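Local coordinates for mitochondrial dynamics protein MID49 (Mus musculus, PDB 4WOY) that recruits the fission mediator dynamin-related protein 1 to the mitochondrial outer membrane, regulates its GTPase activity and is required for mitochondrial fission, at residues L23-A28 / G55-G60; E67-L72 / F174-L179; L132-L137 / A159-L164. The protein carries 1 engineered substitution. All coordinates share one frame; numbering follows the deposited sequence.

Contact 1 (L23-A28 / G55-G60); sequences LAKQLA and GPLYDG
Lys-25 lays its whole aliphatic chain across the helical turn at 56-58, passing over Tyr-58 and across Leu-57 at a slant. Its CB stands nearest the phenol end, 3.9 Å from Tyr-58 OH. With CG anti to the carbonyl carbon (chi1 -72°), the next methylene comes over one face of the Tyr-58 ring. CG is 4.0 Å from the ring centroid and 24° off the normal, a CH-pi contact displaced toward the CE2-CZ side of the rim. On another side the same CG meets the Leu-57 methyl CD2 at 3.8 Å, so it is shared by two side chains. Beyond CG the chain runs extended: CD keeps to the CE2-CD2 rim of the tyrosine, and CE arrives 3.4 Å from the backbone oxygen Leu-57 O. NZ lies beyond, 3.9 Å from the same Leu-57 O. Lysine and tyrosine slide past each other in opposite directions, with the phenol end lying near Lys-25 CA and the helix backbone. There a water in the plane of the ring links the two segments, donating to Lys-25 O and lying 2.6 Å from Tyr-58 OH. Ala-28 CB packs against the hydroxyl oxygen, and Ala-24 CB touches Leu-57 CD2 at 3.9 Å. The turn itself is held by Gly-55 O, which accepts from both Tyr-58 N and Asp-59 N. It follows strand 52-54, probably the place where active nucleotidyltransferases carry a Gly-Ser motif. Val-69 of strand 69-74 packs on Ala-28, Leu-57 and Tyr-58, while Phe-174 and Leu-176 of strand 173-182 meet Ala-28, so the contact sits where helix 18-42 packs on these two strands, with the turn after strand 52-54 beside it.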
loop_
_atom_site.group_PDB
_atom_site.type_symbol
_atom_site.label_atom_id
_atom_site.label_comp_id
_atom_site.label_asym_id
_atom_site.label_seq_id
_atom_site.Cartn_x
_atom_site.Cartn_y
_atom_site.Cartn_z
ATOM N N LEU A 23 19.178 2.520 7.468
ATOM C CA LEU A 23 19.712 1.341 6.783
ATOM C C LEU A 23 18.743 0.780 5.746
ATOM O O LEU A 23 19.134 0.384 4.638
ATOM C CB LEU A 23 20.067 0.225 7.794
ATOM C CG LEU A 23 20.445 -1.100 7.145
ATOM C CD1 LEU A 23 21.699 -0.899 6.186
ATOM C CD2 LEU A 23 20.518 -2.247 8.152
ATOM N N ALA A 24 17.472 0.768 6.115
ATOM C CA ALA A 24 16.438 0.212 5.278
ATOM C C ALA A 24 16.274 1.047 4.005
ATOM O O ALA A 24 16.203 0.505 2.894
ATOM C CB ALA A 24 15.132 0.138 6.046
ATOM N N LYS A 25 16.230 2.365 4.172
ATOM C CA LYS A 25 16.154 3.260 3.031
ATOM C C LYS A 25 17.389 3.084 2.149
ATOM O O LYS A 25 17.308 3.140 0.926
ATOM C CB LYS A 25 16.043 4.717 3.485
ATOM C CG LYS A 25 14.709 5.097 4.083
ATOM C CD LYS A 25 14.692 6.562 4.463
ATOM C CE LYS A 25 13.424 6.844 5.187
ATOM N NZ LYS A 25 13.217 8.260 5.504
ATOM N N GLN A 26 18.530 2.836 2.771
ATOM C CA GLN A 26 19.748 2.686 2.000
ATOM C C GLN A 26 19.677 1.457 1.079
ATOM O O GLN A 26 19.928 1.556 -0.128
ATOM C CB GLN A 26 20.968 2.608 2.942
ATOM C CG GLN A 26 22.298 2.503 2.245
ATOM C CD GLN A 26 22.697 1.068 2.010
ATOM O OE1 GLN A 26 22.649 0.242 2.919
ATOM N NE2 GLN A 26 23.079 0.753 0.784
ATOM N N LEU A 27 19.318 0.307 1.639
ATOM C CA LEU A 27 19.230 -0.924 0.856
ATOM C C LEU A 27 18.142 -0.805 -0.221
ATOM O O LEU A 27 18.396 -1.056 -1.393
ATOM C CB LEU A 27 18.955 -2.113 1.774
ATOM C CG LEU A 27 20.060 -2.447 2.790
ATOM C CD1 LEU A 27 19.583 -3.525 3.744
ATOM C CD2 LEU A 27 21.341 -2.864 2.110
ATOM N N ALA A 28 16.951 -0.377 0.177
ATOM C CA ALA A 28 15.836 -0.227 -0.751
ATOM C C ALA A 28 16.152 0.762 -1.879
ATOM O O ALA A 28 15.764 0.556 -3.026
ATOM C CB ALA A 28 14.565 0.227 0.009
ATOM N N GLY A 55 6.414 4.410 0.576
ATOM C CA GLY A 55 5.649 3.722 1.596
ATOM C C GLY A 55 5.903 4.322 2.971
ATOM O O GLY A 55 6.622 5.322 3.099
ATOM N N PRO A 56 5.298 3.719 4.007
ATOM C CA PRO A 56 5.368 4.215 5.385
ATOM C C PRO A 56 6.800 4.356 5.897
ATOM O O PRO A 56 7.050 5.182 6.791
ATOM C CB PRO A 56 4.610 3.148 6.177
ATOM C CG PRO A 56 3.619 2.600 5.185
ATOM C CD PRO A 56 4.388 2.564 3.884
ATOM N N LEU A 57 7.725 3.567 5.362
ATOM C CA LEU A 57 9.126 3.716 5.760
ATOM C C LEU A 57 9.646 5.115 5.414
ATOM O O LEU A 57 10.350 5.740 6.203
ATOM C CB LEU A 57 10.007 2.667 5.086
ATOM C CG LEU A 57 11.497 3.019 5.149
ATOM C CD1 LEU A 57 12.015 2.937 6.591
ATOM C CD2 LEU A 57 12.317 2.137 4.212
ATOM N N TYR A 58 9.268 5.595 4.230
ATOM C CA TYR A 58 9.696 6.905 3.738
ATOM C C TYR A 58 8.825 8.064 4.186
ATOM O O TYR A 58 9.313 9.174 4.314
ATOM C CB TYR A 58 9.757 6.907 2.198
ATOM C CG TYR A 58 10.904 6.096 1.641
ATOM C CD1 TYR A 58 10.798 4.718 1.486
ATOM C CD2 TYR A 58 12.101 6.701 1.308
ATOM C CE1 TYR A 58 11.855 3.959 0.994
ATOM C CE2 TYR A 58 13.174 5.951 0.821
ATOM C CZ TYR A 58 13.039 4.582 0.666
ATOM O OH TYR A 58 14.093 3.840 0.181
ATOM N N ASP A 59 7.540 7.820 4.405
ATOM C CA ASP A 59 6.622 8.926 4.636
ATOM C C ASP A 59 6.472 9.206 6.110
ATOM O O ASP A 59 5.625 8.631 6.788
ATOM C CB ASP A 59 5.265 8.614 4.025
ATOM C CG ASP A 59 5.328 8.527 2.529
ATOM O OD1 ASP A 59 6.077 9.325 1.928
ATOM O OD2 ASP A 59 4.651 7.644 1.963
ATOM N N GLY A 60 7.297 10.115 6.593
ATOM C CA GLY A 60 7.369 10.391 8.006
ATOM C C GLY A 60 8.071 9.247 8.708
ATOM O O GLY A 60 8.135 8.121 8.211
HETATM O O HOH W 1 15.962 5.328 -0.757
#

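Contact 2 (E67-L72 / F174-L179); sequences EHVRLL and FTLAVL
Leu-71 O takes the shortest polar bond between the two strands, 2.6 Å from Leu-179 N and nearly straight at 175°. Val-178 CA adds a CA-H...O contact to the same oxygen. Leu-71 N donates in turn to Ala-177 O at 2.8 Å, so Leu-71 straddles Val-178 in the parallel manner. Two residues earlier the pattern repeats around Leu-176: Val-69 N reaches Thr-175 O, nearly along the C=O axis, and Val-69 O receives Ala-177 N at 2.8 Å. Just before the strand proper, a water accepts from Thr-175 N and donates to Glu-67 O, bridging the place where the direct bonds stop. This is the parallel pair of a mixed sheet in the nucleotidyltransferase-like domain; strand 52-54 continues it beyond 69-74, antiparallel, and strand 162-166 lies beyond 173-182. The face with Val-69, Leu-71, Leu-176 and Val-178 carries helix 18-42, against which Leu-71 and Leu-176 pack. There Val-69 CG1 and Leu-176 CD2 lie 3.7 Å apart on side chains running side by side, and Val-69 CG2 touches Phe-174 CD2. On the other face Leu-179 CD1 touches both Leu-72 CD2, at 3.7 Å, and Arg-70 CB, and lies over one face of the Arg-70 guanidinium, toward its rim. Arg-70 bends at chi2 and chi3, and its NH2 forms a salt bridge with Asp-208. At the exposed end Thr-175 CG2, anti to its backbone N (chi1 -56° for OG1), lies over one face of the His-68 ring, 4.0 Å from the centroid.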
loop_
_atom_site.group_PDB
_atom_site.type_symbol
_atom_site.label_atom_id
_atom_site.label_comp_id
_atom_site.label_asym_id
_atom_site.label_seq_id
_atom_site.Cartn_x
_atom_site.Cartn_y
_atom_site.Cartn_z
ATOM N N GLU A 67 5.505 -2.312 7.480
ATOM C CA GLU A 67 4.789 -2.508 6.228
ATOM C C GLU A 67 5.763 -2.772 5.089
ATOM O O GLU A 67 6.985 -2.568 5.223
ATOM C CB GLU A 67 3.961 -1.272 5.878
ATOM C CG GLU A 67 3.067 -0.792 6.976
ATOM C CD GLU A 67 1.953 -1.756 7.252
ATOM O OE1 GLU A 67 1.478 -2.401 6.289
ATOM O OE2 GLU A 67 1.529 -1.845 8.424
ATOM N N HIS A 68 5.212 -3.195 3.958
ATOM C CA HIS A 68 5.988 -3.312 2.732
ATOM C C HIS A 68 6.608 -1.973 2.383
ATOM O O HIS A 68 6.121 -0.911 2.790
ATOM C CB HIS A 68 5.118 -3.766 1.555
ATOM C CG HIS A 68 4.699 -5.192 1.637
ATOM N ND1 HIS A 68 5.130 -6.039 2.630
ATOM C CD2 HIS A 68 3.878 -5.930 0.843
ATOM C CE1 HIS A 68 4.596 -7.236 2.458
ATOM N NE2 HIS A 68 3.839 -7.191 1.374
ATOM N N VAL A 69 7.700 -2.038 1.643
ATOM C CA VAL A 69 8.313 -0.868 1.073
ATOM C C VAL A 69 7.928 -0.851 -0.411
ATOM O O VAL A 69 8.198 -1.813 -1.154
ATOM C CB VAL A 69 9.823 -0.886 1.271
ATOM C CG1 VAL A 69 10.478 0.355 0.638
ATOM C CG2 VAL A 69 10.140 -1.032 2.758
ATOM N N ARG A 70 7.254 0.216 -0.829
ATOM C CA ARG A 70 6.801 0.305 -2.214
ATOM C C ARG A 70 7.957 0.651 -3.150
ATOM O O ARG A 70 8.761 1.548 -2.877
ATOM C CB ARG A 70 5.661 1.320 -2.345
ATOM C CG ARG A 70 4.874 1.478 -1.061
ATOM C CD ARG A 70 3.384 1.738 -1.258
ATOM N NE ARG A 70 3.107 2.757 -2.255
ATOM C CZ ARG A 70 1.913 2.927 -2.810
ATOM N NH1 ARG A 70 0.887 2.159 -2.452
ATOM N NH2 ARG A 70 1.744 3.865 -3.725
ATOM N N LEU A 71 8.067 -0.120 -4.223
ATOM C CA LEU A 71 8.984 0.186 -5.298
ATOM C C LEU A 71 8.120 0.460 -6.539
ATOM O O LEU A 71 7.589 -0.466 -7.181
ATOM C CB LEU A 71 9.964 -0.959 -5.506
ATOM C CG LEU A 71 11.220 -0.607 -6.282
ATOM C CD1 LEU A 71 11.869 0.590 -5.618
ATOM C CD2 LEU A 71 12.182 -1.782 -6.321
ATOM N N LEU A 72 7.952 1.748 -6.833
ATOM C CA LEU A 72 7.076 2.202 -7.904
ATOM C C LEU A 72 7.830 2.217 -9.217
ATOM O O LEU A 72 8.903 2.802 -9.294
ATOM C CB LEU A 72 6.541 3.599 -7.621
ATOM C CG LEU A 72 5.731 3.844 -6.358
ATOM C CD1 LEU A 72 4.973 5.160 -6.465
ATOM C CD2 LEU A 72 4.796 2.679 -6.086
ATOM N N PHE A 174 13.160 -6.941 5.479
ATOM C CA PHE A 174 11.951 -6.359 4.893
ATOM C C PHE A 174 11.590 -6.776 3.472
ATOM O O PHE A 174 12.338 -7.468 2.789
ATOM C CB PHE A 174 12.007 -4.833 4.948
ATOM C CG PHE A 174 13.073 -4.229 4.110
ATOM C CD1 PHE A 174 14.345 -4.050 4.615
ATOM C CD2 PHE A 174 12.799 -3.806 2.823
ATOM C CE1 PHE A 174 15.329 -3.469 3.858
ATOM C CE2 PHE A 174 13.788 -3.231 2.047
ATOM C CZ PHE A 174 15.050 -3.055 2.574
ATOM N N THR A 175 10.417 -6.319 3.044
ATOM C CA THR A 175 9.845 -6.699 1.774
ATOM C C THR A 175 9.665 -5.513 0.833
ATOM O O THR A 175 9.191 -4.462 1.237
ATOM C CB THR A 175 8.503 -7.362 1.991
ATOM O OG1 THR A 175 8.682 -8.475 2.869
ATOM C CG2 THR A 175 7.922 -7.848 0.672
ATOM N N LEU A 176 10.067 -5.687 -0.421
ATOM C CA LEU A 176 9.819 -4.690 -1.441
ATOM C C LEU A 176 8.637 -5.150 -2.295
ATOM O O LEU A 176 8.597 -6.296 -2.765
ATOM C CB LEU A 176 11.050 -4.464 -2.317
ATOM C CG LEU A 176 12.204 -3.647 -1.728
ATOM C CD1 LEU A 176 13.486 -3.935 -2.501
ATOM C CD2 LEU A 176 11.922 -2.150 -1.734
ATOM N N ALA A 177 7.649 -4.281 -2.454
ATOM C CA ALA A 177 6.564 -4.580 -3.389
ATOM C C ALA A 177 6.853 -3.849 -4.683
ATOM O O ALA A 177 6.845 -2.610 -4.722
ATOM C CB ALA A 177 5.203 -4.182 -2.821
ATOM N N VAL A 178 7.142 -4.599 -5.742
ATOM C CA VAL A 178 7.422 -3.974 -7.027
ATOM C C VAL A 178 6.100 -3.636 -7.687
ATOM O O VAL A 178 5.329 -4.534 -8.037
ATOM C CB VAL A 178 8.235 -4.872 -7.945
ATOM C CG1 VAL A 178 8.555 -4.134 -9.221
ATOM C CG2 VAL A 178 9.504 -5.331 -7.245
ATOM N N LEU A 179 5.832 -2.336 -7.828
ATOM C CA LEU A 179 4.537 -1.882 -8.312
ATOM C C LEU A 179 4.630 -1.133 -9.622
ATOM O O LEU A 179 5.126 0.000 -9.661
ATOM C CB LEU A 179 3.869 -0.987 -7.274
ATOM C CG LEU A 179 3.666 -1.597 -5.892
ATOM C CD1 LEU A 179 3.387 -0.484 -4.889
ATOM C CD2 LEU A 179 2.517 -2.627 -5.904
HETATM O O HOH W 2 8.800 -4.954 4.887
#

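Contact 3 (L132-L137 / A159-L164); sequences LLRKAL and ASEELL
With CD anti to CA (chi2 -169°), the extended chain of Glu-161 brings its carboxylate to the flank of the helix at Leu-133 and Arg-134. OE2 settles against the leucine, 3.5 Å from Leu-133 CD2. OE1 comes as near as 3.0 Å to Arg-134 N, but the N-H does not point at it, and it also rests against Arg-134 CB. Arg-134 starts out with CG anti to the backbone N and then folds at chi3 (43°), which turns NE back. From the edge of its guanidinium, NH1 gives a weak hydrogen bond to Ser-160 O at 3.3 Å. Glu-161 OE1 is 4.6 Å from the same NH1 and well out of the guanidinium plane, so the opposite charges probably attract without a directed bond. Leu-137 CD1, one turn further along, stands 4.4 Å from Glu-161 OE2. Leu-133 also packs on Val-178 and Met-180, and Leu-137 on Leu-35 of helix 18-42. Helix 126-139 thus meets the loop that leads into strand 162-166, where Glu-161 is backbone-bonded to Val-178 of the sheet, as part of the mixed alpha/beta nucleotidyltransferase-like domain.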
loop_
_atom_site.group_PDB
_atom_site.type_symbol
_atom_site.label_atom_id
_atom_site.label_comp_id
_atom_site.label_asym_id
_atom_site.label_seq_id
_atom_site.Cartn_x
_atom_site.Cartn_y
_atom_site.Cartn_z
ATOM N N LEU A 132 5.124 -10.569 -17.321
ATOM C CA LEU A 132 6.417 -10.162 -17.840
ATOM C C LEU A 132 7.392 -9.823 -16.725
ATOM O O LEU A 132 8.515 -10.267 -16.730
ATOM C CB LEU A 132 6.277 -8.960 -18.773
ATOM C CG LEU A 132 7.618 -8.494 -19.363
ATOM C CD1 LEU A 132 8.022 -9.357 -20.533
ATOM C CD2 LEU A 132 7.571 -7.027 -19.727
ATOM N N LEU A 133 6.966 -9.009 -15.781
ATOM C CA LEU A 133 7.858 -8.608 -14.703
ATOM C C LEU A 133 8.166 -9.753 -13.732
ATOM O O LEU A 133 9.283 -9.844 -13.220
ATOM C CB LEU A 133 7.272 -7.412 -13.955
ATOM C CG LEU A 133 8.195 -6.731 -12.947
ATOM C CD1 LEU A 133 9.605 -6.421 -13.505
ATOM C CD2 LEU A 133 7.508 -5.492 -12.424
ATOM N N ARG A 134 7.190 -10.634 -13.499
ATOM C CA ARG A 134 7.409 -11.787 -12.642
ATOM C C ARG A 134 8.499 -12.669 -13.243
ATOM O O ARG A 134 9.364 -13.183 -12.528
ATOM C CB ARG A 134 6.118 -12.587 -12.431
ATOM C CG ARG A 134 6.251 -13.743 -11.404
ATOM C CD ARG A 134 4.927 -14.064 -10.734
ATOM N NE ARG A 134 3.868 -14.066 -11.732
ATOM C CZ ARG A 134 2.747 -13.360 -11.636
ATOM N NH1 ARG A 134 2.515 -12.609 -10.562
ATOM N NH2 ARG A 134 1.850 -13.415 -12.618
ATOM N N LYS A 135 8.448 -12.838 -14.560
ATOM C CA LYS A 135 9.428 -13.652 -15.259
ATOM C C LYS A 135 10.818 -13.026 -15.217
ATOM O O LYS A 135 11.801 -13.715 -14.976
ATOM C CB LYS A 135 8.998 -13.860 -16.715
ATOM C CG LYS A 135 9.847 -14.885 -17.467
ATOM C CD LYS A 135 9.351 -15.113 -18.906
ATOM C CE LYS A 135 8.357 -16.272 -18.988
ATOM N NZ LYS A 135 8.015 -16.644 -20.393
ATOM N N ALA A 136 10.891 -11.712 -15.405
ATOM C CA ALA A 136 12.165 -10.989 -15.348
ATOM C C ALA A 136 12.779 -11.003 -13.946
ATOM O O ALA A 136 13.978 -11.173 -13.780
ATOM C CB ALA A 136 11.975 -9.552 -15.829
ATOM N N LEU A 137 11.941 -10.816 -12.941
ATOM C CA LEU A 137 12.404 -10.771 -11.572
ATOM C C LEU A 137 12.958 -12.134 -11.180
ATOM O O LEU A 137 14.053 -12.245 -10.614
ATOM C CB LEU A 137 11.259 -10.391 -10.636
ATOM C CG LEU A 137 10.848 -8.921 -10.595
ATOM C CD1 LEU A 137 9.778 -8.733 -9.533
ATOM C CD2 LEU A 137 11.991 -7.978 -10.386
ATOM N N ALA A 159 4.383 -15.612 -4.387
ATOM C CA ALA A 159 3.007 -15.062 -4.416
ATOM C C ALA A 159 3.031 -13.570 -4.759
ATOM O O ALA A 159 3.996 -12.894 -4.409
ATOM C CB ALA A 159 2.298 -15.270 -3.089
ATOM N N SER A 160 1.989 -13.058 -5.433
ATOM C CA SER A 160 1.930 -11.633 -5.854
ATOM C C SER A 160 3.191 -11.164 -6.600
ATOM O O SER A 160 3.619 -11.841 -7.538
ATOM C CB SER A 160 1.689 -10.757 -4.626
ATOM O OG SER A 160 1.422 -9.428 -4.987
ATOM N N GLU A 161 3.769 -10.013 -6.219
ATOM C CA GLU A 161 5.132 -9.646 -6.681
ATOM C C GLU A 161 6.078 -8.964 -5.679
ATOM O O GLU A 161 6.315 -7.753 -5.711
ATOM C CB GLU A 161 5.101 -8.774 -7.914
ATOM C CG GLU A 161 5.245 -9.593 -9.162
ATOM C CD GLU A 161 5.475 -8.729 -10.354
ATOM O OE1 GLU A 161 5.490 -9.271 -11.476
ATOM O OE2 GLU A 161 5.640 -7.499 -10.171
ATOM N N GLU A 162 6.627 -9.787 -4.800
ATOM C CA GLU A 162 7.358 -9.302 -3.658
ATOM C C GLU A 162 8.829 -9.696 -3.714
ATOM O O GLU A 162 9.187 -10.807 -4.099
ATOM C CB GLU A 162 6.664 -9.805 -2.405
ATOM C CG GLU A 162 5.191 -9.409 -2.463
ATOM C CD GLU A 162 4.452 -9.653 -1.188
ATOM O OE1 GLU A 162 5.099 -10.014 -0.187
ATOM O OE2 GLU A 162 3.215 -9.488 -1.188
ATOM N N LEU A 163 9.678 -8.761 -3.329
ATOM C CA LEU A 163 11.105 -9.004 -3.228
ATOM C C LEU A 163 11.457 -9.083 -1.754
ATOM O O LEU A 163 11.287 -8.109 -1.028
ATOM C CB LEU A 163 11.873 -7.874 -3.901
ATOM C CG LEU A 163 11.939 -7.985 -5.424
ATOM C CD1 LEU A 163 12.637 -6.759 -6.021
ATOM C CD2 LEU A 163 12.588 -9.280 -5.856
ATOM N N LEU A 164 11.974 -10.213 -1.293
ATOM C CA LEU A 164 12.242 -10.318 0.135
ATOM C C LEU A 164 13.709 -10.013 0.397
ATOM O O LEU A 164 14.610 -10.509 -0.279
ATOM C CB LEU A 164 11.865 -11.709 0.684
ATOM C CG LEU A 164 10.370 -12.088 0.793
ATOM C CD1 LEU A 164 10.184 -13.459 1.448
ATOM C CD2 LEU A 164 9.537 -11.042 1.530
#

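In the fold
From the N terminus, contact 1 comes first: helix 18-42 runs out, strand 52-54 follows, and the turn after it returns to the helix, closing a short loop. Contact 2 opens just afterwards on strand 69-74 and closes about a hundred residues later on strand 173-182. Contact 3 is nested inside that long loop, joining helix 126-139 to the loop just before strand 162-166. Contacts 1 and 2 touch through Tyr-58 with Val-69 and Ala-24 with Phe-174; contacts 2 and 3 share the sheet, where Leu-163 N probably bonds to Leu-176 O. Contacts 1 and 3 stay about 9 Å apart at their nearest atoms, with the strands between them.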